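Local coordinates for enoyl-[acyl-carrier-protein] reductase [FMN] (Thermotoga maritima, PDB 5GVJ) that probably reduces enoyl groups carried on acyl-carrier protein, using NADH and a bound FMN, as a flavoenzyme of the nitronate monooxygenase family, at residues A[9-14]-A[114-119]. The protein carries 1 engineered substitution. Residues are numbered along the deposited sequence; the frame is centred on the assembly and turned at random.
Sequences DLLEIE and KVIPVV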
ATOM      1  N   ASP A   9      25.014   2.729   4.097  1.00 18.74           N
ATOM      2  CA  ASP A   9      26.189   3.595   4.087  1.00 18.08           C
ATOM      3  C   ASP A   9      25.998   4.785   5.013  1.00 18.88           C
ATOM      4  O   ASP A   9      26.874   5.100   5.825  1.00 20.84           O
ATOM      5  CB  ASP A   9      26.478   4.073   2.668  1.00 19.00           C
ATOM      6  CG  ASP A   9      27.000   2.973   1.788  1.00 25.40           C
ATOM      7  OD1 ASP A   9      27.719   2.099   2.313  1.00 28.75           O
ATOM      8  OD2 ASP A   9      26.699   2.993   0.575  1.00 32.60           O
ATOM      9  N   LEU A  10      24.853   5.463   4.898  1.00 16.89           N
ATOM     10  CA  LEU A  10      24.579   6.626   5.730  1.00 17.20           C
ATOM     11  C   LEU A  10      24.636   6.272   7.205  1.00 17.43           C
ATOM     12  O   LEU A  10      25.245   6.987   8.009  1.00 19.48           O
ATOM     13  CB  LEU A  10      23.207   7.192   5.389  1.00 14.63           C
ATOM     14  CG  LEU A  10      22.704   8.354   6.236  1.00 18.37           C
ATOM     15  CD1 LEU A  10      23.556   9.595   5.975  1.00 24.74           C
ATOM     16  CD2 LEU A  10      21.233   8.626   5.902  1.00 18.56           C
ATOM     17  N   LEU A  11      23.979   5.183   7.584  1.00 16.52           N
ATOM     18  CA  LEU A  11      23.826   4.834   8.988  1.00 18.83           C
ATOM     19  C   LEU A  11      24.957   3.959   9.510  1.00 17.74           C
ATOM     20  O   LEU A  11      25.007   3.697  10.717  1.00 18.40           O
ATOM     21  CB  LEU A  11      22.484   4.126   9.192  1.00 21.67           C
ATOM     22  CG  LEU A  11      21.274   4.974   9.610  1.00 26.23           C
ATOM     23  CD1 LEU A  11      21.362   6.412   9.162  1.00 16.84           C
ATOM     24  CD2 LEU A  11      19.980   4.327   9.167  1.00 13.45           C
ATOM     25  N   GLU A  12      25.850   3.504   8.627  1.00 19.27           N
ATOM     26  CA  GLU A  12      26.978   2.647   8.990  1.00 21.54           C
ATOM     27  C   GLU A  12      26.507   1.361   9.669  1.00 19.71           C
ATOM     28  O   GLU A  12      27.074   0.918  10.669  1.00 16.81           O
ATOM     29  CB  GLU A  12      27.984   3.403   9.863  1.00 21.17           C
ATOM     30  CG  GLU A  12      28.645   4.551   9.136  1.00 20.56           C
ATOM     31  CD  GLU A  12      29.585   5.348  10.032  1.00 32.63           C
ATOM     32  OE1 GLU A  12      29.104   5.990  10.987  1.00 33.00           O
ATOM     33  OE2 GLU A  12      30.803   5.327   9.783  1.00 41.14           O
ATOM     34  N   ILE A  13      25.456   0.761   9.119  1.00 17.68           N
ATOM     35  CA  ILE A  13      24.944  -0.519   9.585  1.00 18.48           C
ATOM     36  C   ILE A  13      25.051  -1.519   8.443  1.00 17.49           C
ATOM     37  O   ILE A  13      25.281  -1.163   7.286  1.00 17.64           O
ATOM     38  CB  ILE A  13      23.494  -0.426  10.087  1.00 14.49           C
ATOM     39  CG1 ILE A  13      22.576   0.066   8.953  1.00 16.62           C
ATOM     40  CG2 ILE A  13      23.405   0.506  11.269  1.00 15.35           C
ATOM     41  CD1 ILE A  13      21.152   0.319   9.403  1.00 17.24           C
ATOM     42  N   GLU A  14      24.849  -2.785   8.791  1.00 16.33           N
ATOM     43  CA  GLU A  14      25.029  -3.871   7.844  1.00 15.04           C
ATOM     44  C   GLU A  14      23.784  -4.079   6.986  1.00 18.95           C
ATOM     45  O   GLU A  14      23.900  -4.381   5.793  1.00 17.50           O
ATOM     46  CB  GLU A  14      25.385  -5.147   8.613  1.00 16.29           C
ATOM     47  CG  GLU A  14      25.679  -6.355   7.762  1.00 23.84           C
ATOM     48  CD  GLU A  14      26.083  -7.574   8.586  1.00 29.32           C
ATOM     49  OE1 GLU A  14      25.988  -7.523   9.835  1.00 32.15           O
ATOM     50  OE2 GLU A  14      26.498  -8.581   7.976  1.00 33.62           O
ATOM     51  N   LYS A 114      22.583  11.791  12.600  1.00 21.48           N
ATOM     52  CA  LYS A 114      21.777  11.645  11.385  1.00 15.95           C
ATOM     53  C   LYS A 114      20.309  11.800  11.756  1.00 20.00           C
ATOM     54  O   LYS A 114      19.831  11.157  12.696  1.00 19.15           O
ATOM     55  CB  LYS A 114      22.013  10.297  10.706  1.00 17.70           C
ATOM     56  CG  LYS A 114      23.479   9.988  10.392  1.00 21.04           C
ATOM     57  CD  LYS A 114      24.054  11.003   9.414  1.00 27.60           C
ATOM     58  CE  LYS A 114      25.392  10.527   8.859  1.00 32.37           C
ATOM     59  NZ  LYS A 114      26.322  10.107   9.938  1.00 35.91           N
ATOM     60  N   VAL A 115      19.596  12.655  11.022  1.00 18.14           N
ATOM     61  CA  VAL A 115      18.231  13.037  11.369  1.00 15.08           C
ATOM     62  C   VAL A 115      17.290  12.483  10.308  1.00 16.26           C
ATOM     63  O   VAL A 115      17.461  12.760   9.114  1.00 13.10           O
ATOM     64  CB  VAL A 115      18.098  14.561  11.497  1.00 19.55           C
ATOM     65  CG1 VAL A 115      16.681  14.935  11.872  1.00 18.74           C
ATOM     66  CG2 VAL A 115      19.100  15.083  12.548  1.00 15.69           C
ATOM     67  N   ILE A 116      16.304  11.696  10.741  1.00 17.46           N
ATOM     68  CA  ILE A 116      15.389  11.026   9.815  1.00 16.01           C
ATOM     69  C   ILE A 116      13.951  11.250  10.269  1.00 18.38           C
ATOM     70  O   ILE A 116      13.417  10.431  11.029  1.00 16.71           O
ATOM     71  CB  ILE A 116      15.698   9.520   9.714  1.00 18.15           C
ATOM     72  CG1 ILE A 116      17.171   9.298   9.365  1.00 14.62           C
ATOM     73  CG2 ILE A 116      14.829   8.868   8.617  1.00 16.44           C
ATOM     74  CD1 ILE A 116      17.573   7.829   9.274  1.00 14.62           C
ATOM     75  N   PRO A 117      13.287  12.322   9.826  1.00 19.32           N
ATOM     76  CA  PRO A 117      11.880  12.531  10.189  1.00 19.13           C
ATOM     77  C   PRO A 117      10.985  11.481   9.547  1.00 20.42           C
ATOM     78  O   PRO A 117      11.258  10.999   8.448  1.00 20.83           O
ATOM     79  CB  PRO A 117      11.564  13.928   9.623  1.00 20.05           C
ATOM     80  CG  PRO A 117      12.891  14.563   9.330  1.00 17.84           C
ATOM     81  CD  PRO A 117      13.805  13.410   8.986  1.00 15.25           C
ATOM     82  N   VAL A 118       9.908  11.133  10.243  1.00 21.74           N
ATOM     83  CA  VAL A 118       8.848  10.299   9.675  1.00 21.70           C
ATOM     84  C   VAL A 118       7.810  11.228   9.058  1.00 20.20           C
ATOM     85  O   VAL A 118       7.395  12.207   9.685  1.00 23.66           O
ATOM     86  CB  VAL A 118       8.221   9.386  10.747  1.00 19.97           C
ATOM     87  CG1 VAL A 118       7.146   8.488  10.148  1.00 20.00           C
ATOM     88  CG2 VAL A 118       9.293   8.526  11.435  1.00 19.95           C
ATOM     89  N   VAL A 119       7.421  10.958   7.813  1.00 22.44           N
ATOM     90  CA  VAL A 119       6.490  11.823   7.098  1.00 22.11           C
ATOM     91  C   VAL A 119       5.362  10.973   6.531  1.00 22.51           C
ATOM     92  O   VAL A 119       5.537   9.790   6.234  1.00 18.00           O
ATOM     93  CB  VAL A 119       7.175  12.626   5.969  1.00 19.15           C
ATOM     94  CG1 VAL A 119       8.341  13.450   6.521  1.00 26.40           C
ATOM     95  CG2 VAL A 119       7.654  11.699   4.868  1.00 18.82           C
TER
HETATM   96  O   HOH W   1      26.248   7.524  10.658  1.00 29.93           O
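The peptide carbonyl of Leu10 has the tail of Lys114 beside it, set off its plane on one side, with Lys114 CE 3.6 Å from Leu10 O; the carboxylate of Glu12 is reached through a water at OE1. This is the N-terminal end of a TIM barrel, where helix 6-11, ahead of the first strand, meets the start of the fifth, 114-119. The helix closes in a Schellman motif, with Glu12 at C-prime and in positive phi (58°).

Lys114 and Leu10 run past each other in opposite directions, and the Leu10 methyl CD1 lies 3.5 Å from Lys114 CE. Bends at chi2 (-62°) and chi4 (-50°) fold the lysine chain back over the helix end and bring its ammonium to the water. Deeper in, Leu11 and Ile116 meet tip to tip, their CD1 methyls 4.0 Å apart, and both also touch Val93 of the neighbouring strand 93-97. An alanine in place of Lys114 would remove the aliphatic cover from Leu10 CD1 and would probably leave the water without its ammonium donor. Glu12 OE1 stands 5.1 Å from Lys114 NZ, too far for direct pairing, although the opposite charges probably attract. The water spans that gap: it accepts from Lys114 NZ at 2.7 Å and donates to Leu10 O at 2.9 Å and, over a longer 3.3 Å, to Glu12 OE1.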